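Local structure of tyrocidine synthase 2 (Brevibacillus parabrevis, 6TA8) at residues F255-V269 with Y455-M467. The protein is a nonribosomal peptide synthetase, represented here by its condensation domain, a two-lobed fold in which helices pack on beta sheets. Residues are numbered along the deposited sequence; the frame is centred on the assembly and turned at random.
Sequences FALTVPQTENLLRHV and YRKHLLGIIEHCM
Phe255 and Tyr455 meet rim to rim: their ring planes stand 86° apart, neither ring lies over the other's face, and Phe255 CZ comes 3.6 Å from Tyr455 CD2. A chi1 of 75° puts Phe255 CG between the backbone N and the carbonyl carbon, and the ring is directed at helix 445-466, where Arg456 runs past it in the opposite direction. The aliphatic part of Arg456 supplies that contact, its CB lying 3.8 Å from Phe255 CE1, while Phe255 CB sits over one face of the guanidinium. Leu459 CD1 reaches the edge of the Phe255 ring and also lies above one face of the Tyr455 ring, displaced toward its rim; the Tyr455 hydroxyl is hydrogen-bonded to Leu281 O.

Beyond the strand, the axis of 259-267 crosses that of 455-466 at 56°, with a closest approach of 9.9 Å. Leu460 CD2 touches the amide end of Gln261, 3.4 Å from NE2; the same amide's OE1 accepts from Thr258 N, and Gln261 N returns a weak bond to Thr258 OG1, completing a capping box at the helix start. Further along, Leu265 and Ile463 meet nearly at right angles, Leu265 CD1 lying 3.6 Å from Ile463 CG2. Past the helix, Val269 closes the seam: its CB is 3.7 Å from Cys466 CB, and its CG1 lies 3.6 Å from Met467 CG.

No hydrogen bond spans the two segments. The contact thus illustrates how mainly apolar van der Waals packing, with the polar ends of Gln261 and Arg456 at its margin, can join an edge strand and the helix after it to the sequence-distant last modelled helix.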
# COMPACT_ATOMS: atom_id res chain seq x y z
N PHE A 255 15.66 8.75 -3.03
CA PHE A 255 16.98 8.74 -2.41
C PHE A 255 17.07 7.55 -1.47
O PHE A 255 16.06 7.12 -0.90
CB PHE A 255 17.28 10.05 -1.66
CG PHE A 255 16.56 10.19 -0.34
CD1 PHE A 255 17.16 9.76 0.84
CD2 PHE A 255 15.30 10.76 -0.27
CE1 PHE A 255 16.51 9.89 2.05
CE2 PHE A 255 14.65 10.90 0.94
CZ PHE A 255 15.26 10.46 2.10
N ALA A 256 18.27 7.01 -1.33
CA ALA A 256 18.51 5.83 -0.52
C ALA A 256 19.64 6.08 0.46
O ALA A 256 20.48 6.95 0.26
CB ALA A 256 18.84 4.61 -1.40
N LEU A 257 19.63 5.30 1.54
CA LEU A 257 20.68 5.34 2.55
C LEU A 257 21.60 4.14 2.39
O LEU A 257 21.20 3.08 1.91
CB LEU A 257 20.08 5.36 3.96
CG LEU A 257 19.16 6.52 4.32
CD1 LEU A 257 18.77 6.46 5.79
CD2 LEU A 257 19.82 7.85 3.99
N THR A 258 22.86 4.32 2.80
CA THR A 258 23.82 3.23 2.75
C THR A 258 23.43 2.14 3.75
O THR A 258 22.72 2.38 4.73
CB THR A 258 25.23 3.74 3.04
OG1 THR A 258 25.29 4.25 4.38
CG2 THR A 258 25.61 4.86 2.08
N VAL A 259 23.92 0.93 3.50
CA VAL A 259 23.58 -0.22 4.34
C VAL A 259 24.20 -0.13 5.73
O VAL A 259 23.67 -0.78 6.65
CB VAL A 259 23.94 -1.55 3.65
CG1 VAL A 259 23.54 -1.51 2.18
CG2 VAL A 259 25.41 -1.90 3.80
N PRO A 260 25.28 0.62 5.98
CA PRO A 260 25.64 0.88 7.38
C PRO A 260 24.72 1.88 8.05
O PRO A 260 24.48 1.76 9.26
CB PRO A 260 27.08 1.41 7.29
CG PRO A 260 27.58 0.95 5.97
CD PRO A 260 26.38 1.04 5.09
N GLN A 261 24.21 2.87 7.31
CA GLN A 261 23.27 3.82 7.90
C GLN A 261 21.93 3.18 8.20
O GLN A 261 21.25 3.57 9.16
CB GLN A 261 23.09 5.02 6.96
CG GLN A 261 24.26 5.97 6.91
CD GLN A 261 24.19 6.91 5.72
OE1 GLN A 261 23.46 6.67 4.77
NE2 GLN A 261 24.96 8.00 5.78
N THR A 262 21.52 2.19 7.40
CA THR A 262 20.22 1.56 7.60
C THR A 262 20.22 0.62 8.80
O THR A 262 19.28 0.63 9.60
CB THR A 262 19.81 0.80 6.34
OG1 THR A 262 19.98 1.64 5.19
CG2 THR A 262 18.35 0.37 6.43
N GLU A 263 21.26 -0.21 8.94
CA GLU A 263 21.33 -1.13 10.07
C GLU A 263 21.48 -0.38 11.39
O GLU A 263 20.99 -0.85 12.42
CB GLU A 263 22.47 -2.13 9.89
CG GLU A 263 22.04 -3.44 9.26
CD GLU A 263 21.17 -4.27 10.19
OE1 GLU A 263 21.49 -4.34 11.40
OE2 GLU A 263 20.18 -4.86 9.72
N ASN A 264 22.16 0.77 11.37
CA ASN A 264 22.16 1.63 12.55
C ASN A 264 20.75 2.09 12.89
O ASN A 264 20.37 2.14 14.07
CB ASN A 264 23.07 2.84 12.32
CG ASN A 264 24.54 2.49 12.42
OD1 ASN A 264 24.92 1.32 12.36
ND2 ASN A 264 25.39 3.51 12.56
N LEU A 265 19.95 2.42 11.87
CA LEU A 265 18.56 2.80 12.08
C LEU A 265 17.70 1.62 12.52
O LEU A 265 16.65 1.83 13.13
CB LEU A 265 18.00 3.42 10.80
CG LEU A 265 16.68 4.19 10.86
CD1 LEU A 265 16.73 5.40 9.94
CD2 LEU A 265 15.52 3.30 10.48
N LEU A 266 18.13 0.39 12.23
CA LEU A 266 17.35 -0.80 12.54
C LEU A 266 17.76 -1.48 13.84
O LEU A 266 16.93 -2.14 14.47
CB LEU A 266 17.46 -1.82 11.40
CG LEU A 266 16.77 -1.48 10.08
CD1 LEU A 266 17.23 -2.44 8.99
CD2 LEU A 266 15.26 -1.54 10.24
N ARG A 267 19.02 -1.33 14.27
CA ARG A 267 19.55 -2.11 15.37
C ARG A 267 20.12 -1.29 16.52
O ARG A 267 20.20 -1.81 17.64
CB ARG A 267 20.65 -3.06 14.88
CG ARG A 267 20.16 -4.46 14.53
CD ARG A 267 20.70 -5.49 15.51
NE ARG A 267 20.47 -5.10 16.90
CZ ARG A 267 19.28 -5.13 17.50
NH1 ARG A 267 19.18 -4.76 18.77
NH2 ARG A 267 18.21 -5.54 16.85
N HIS A 268 20.51 -0.03 16.30
CA HIS A 268 21.28 0.71 17.28
C HIS A 268 20.65 2.02 17.74
O HIS A 268 21.22 2.68 18.61
CB HIS A 268 22.69 1.01 16.73
CG HIS A 268 23.44 -0.22 16.30
ND1 HIS A 268 23.20 -0.86 15.10
CD2 HIS A 268 24.43 -0.91 16.91
CE1 HIS A 268 24.01 -1.90 14.99
NE2 HIS A 268 24.76 -1.95 16.08
N VAL A 269 19.50 2.41 17.19
CA VAL A 269 18.88 3.68 17.55
C VAL A 269 17.49 3.52 18.15
O VAL A 269 16.94 4.51 18.66
CB VAL A 269 18.82 4.65 16.35
CG1 VAL A 269 20.20 4.84 15.74
CG2 VAL A 269 17.83 4.14 15.32
N TYR A 455 14.90 16.03 3.94
CA TYR A 455 14.43 14.84 4.65
C TYR A 455 15.59 13.92 5.02
O TYR A 455 15.52 13.22 6.03
CB TYR A 455 13.40 14.10 3.80
CG TYR A 455 12.70 12.96 4.50
CD1 TYR A 455 12.33 13.06 5.84
CD2 TYR A 455 12.41 11.78 3.83
CE1 TYR A 455 11.69 12.02 6.48
CE2 TYR A 455 11.78 10.73 4.47
CZ TYR A 455 11.42 10.86 5.79
OH TYR A 455 10.79 9.82 6.43
N ARG A 456 16.65 13.91 4.21
CA ARG A 456 17.80 13.08 4.51
C ARG A 456 18.68 13.69 5.59
O ARG A 456 19.18 12.98 6.47
CB ARG A 456 18.62 12.83 3.24
CG ARG A 456 20.02 12.31 3.49
CD ARG A 456 20.60 11.65 2.25
NE ARG A 456 20.44 12.49 1.06
CZ ARG A 456 20.74 12.09 -0.17
NH1 ARG A 456 21.22 10.87 -0.38
NH2 ARG A 456 20.57 12.91 -1.19
N LYS A 457 18.87 15.02 5.56
CA LYS A 457 19.69 15.68 6.56
C LYS A 457 19.09 15.60 7.96
O LYS A 457 19.80 15.90 8.93
CB LYS A 457 19.91 17.15 6.17
CG LYS A 457 18.74 18.07 6.47
CD LYS A 457 19.22 19.48 6.79
CE LYS A 457 18.07 20.47 6.81
NZ LYS A 457 17.56 20.76 5.44
N HIS A 458 17.83 15.22 8.09
CA HIS A 458 17.21 14.98 9.39
C HIS A 458 17.20 13.51 9.78
O HIS A 458 17.25 13.20 10.97
CB HIS A 458 15.79 15.54 9.42
CG HIS A 458 15.72 17.03 9.45
ND1 HIS A 458 15.45 17.79 8.32
CD2 HIS A 458 15.88 17.91 10.46
CE1 HIS A 458 15.46 19.07 8.65
NE2 HIS A 458 15.71 19.17 9.94
N LEU A 459 17.12 12.61 8.80
CA LEU A 459 17.24 11.19 9.10
C LEU A 459 18.64 10.86 9.61
O LEU A 459 18.80 10.13 10.60
CB LEU A 459 16.91 10.35 7.86
CG LEU A 459 15.43 10.16 7.53
CD1 LEU A 459 15.28 9.39 6.22
CD2 LEU A 459 14.72 9.44 8.66
N LEU A 460 19.67 11.39 8.94
CA LEU A 460 21.03 11.19 9.40
C LEU A 460 21.28 11.88 10.74
O LEU A 460 22.08 11.39 11.55
CB LEU A 460 22.02 11.70 8.35
CG LEU A 460 21.89 11.10 6.96
CD1 LEU A 460 22.78 11.83 5.97
CD2 LEU A 460 22.21 9.61 6.98
N GLY A 461 20.61 13.00 10.99
CA GLY A 461 20.77 13.68 12.26
C GLY A 461 20.14 12.94 13.42
O GLY A 461 20.62 13.04 14.56
N ILE A 462 19.07 12.19 13.16
CA ILE A 462 18.41 11.45 14.22
C ILE A 462 19.20 10.20 14.59
O ILE A 462 19.40 9.90 15.78
CB ILE A 462 16.97 11.10 13.81
CG1 ILE A 462 16.09 12.36 13.85
CG2 ILE A 462 16.39 10.03 14.72
CD1 ILE A 462 14.66 12.11 13.43
N ILE A 463 19.68 9.45 13.59
CA ILE A 463 20.41 8.22 13.88
C ILE A 463 21.74 8.52 14.56
O ILE A 463 22.19 7.75 15.42
CB ILE A 463 20.60 7.39 12.60
CG1 ILE A 463 21.37 8.19 11.54
CG2 ILE A 463 19.26 6.94 12.05
CD1 ILE A 463 22.35 7.37 10.74
N GLU A 464 22.38 9.63 14.21
CA GLU A 464 23.61 10.03 14.88
C GLU A 464 23.36 10.65 16.24
O GLU A 464 24.26 10.64 17.09
CB GLU A 464 24.40 10.99 13.99
CG GLU A 464 24.89 10.38 12.69
CD GLU A 464 25.43 11.41 11.72
OE1 GLU A 464 26.10 12.36 12.17
OE2 GLU A 464 25.18 11.26 10.50
N HIS A 465 22.16 11.19 16.47
CA HIS A 465 21.81 11.68 17.80
C HIS A 465 21.34 10.55 18.71
O HIS A 465 21.67 10.52 19.90
CB HIS A 465 20.74 12.76 17.70
CG HIS A 465 19.87 12.88 18.91
ND1 HIS A 465 20.33 13.41 20.10
CD2 HIS A 465 18.58 12.53 19.13
CE1 HIS A 465 19.36 13.39 20.99
NE2 HIS A 465 18.29 12.86 20.43
N CYS A 466 20.58 9.60 18.16
CA CYS A 466 20.09 8.47 18.94
C CYS A 466 21.17 7.44 19.22
O CYS A 466 21.01 6.64 20.15
CB CYS A 466 18.91 7.81 18.23
SG CYS A 466 17.41 8.82 18.16
N MET A 467 22.25 7.42 18.44
CA MET A 467 23.35 6.51 18.71
C MET A 467 24.30 7.05 19.76
O MET A 467 25.04 6.27 20.37
CB MET A 467 24.13 6.22 17.42
CG MET A 467 23.71 4.93 16.73
SD MET A 467 24.51 4.72 15.13
CE MET A 467 26.21 5.09 15.55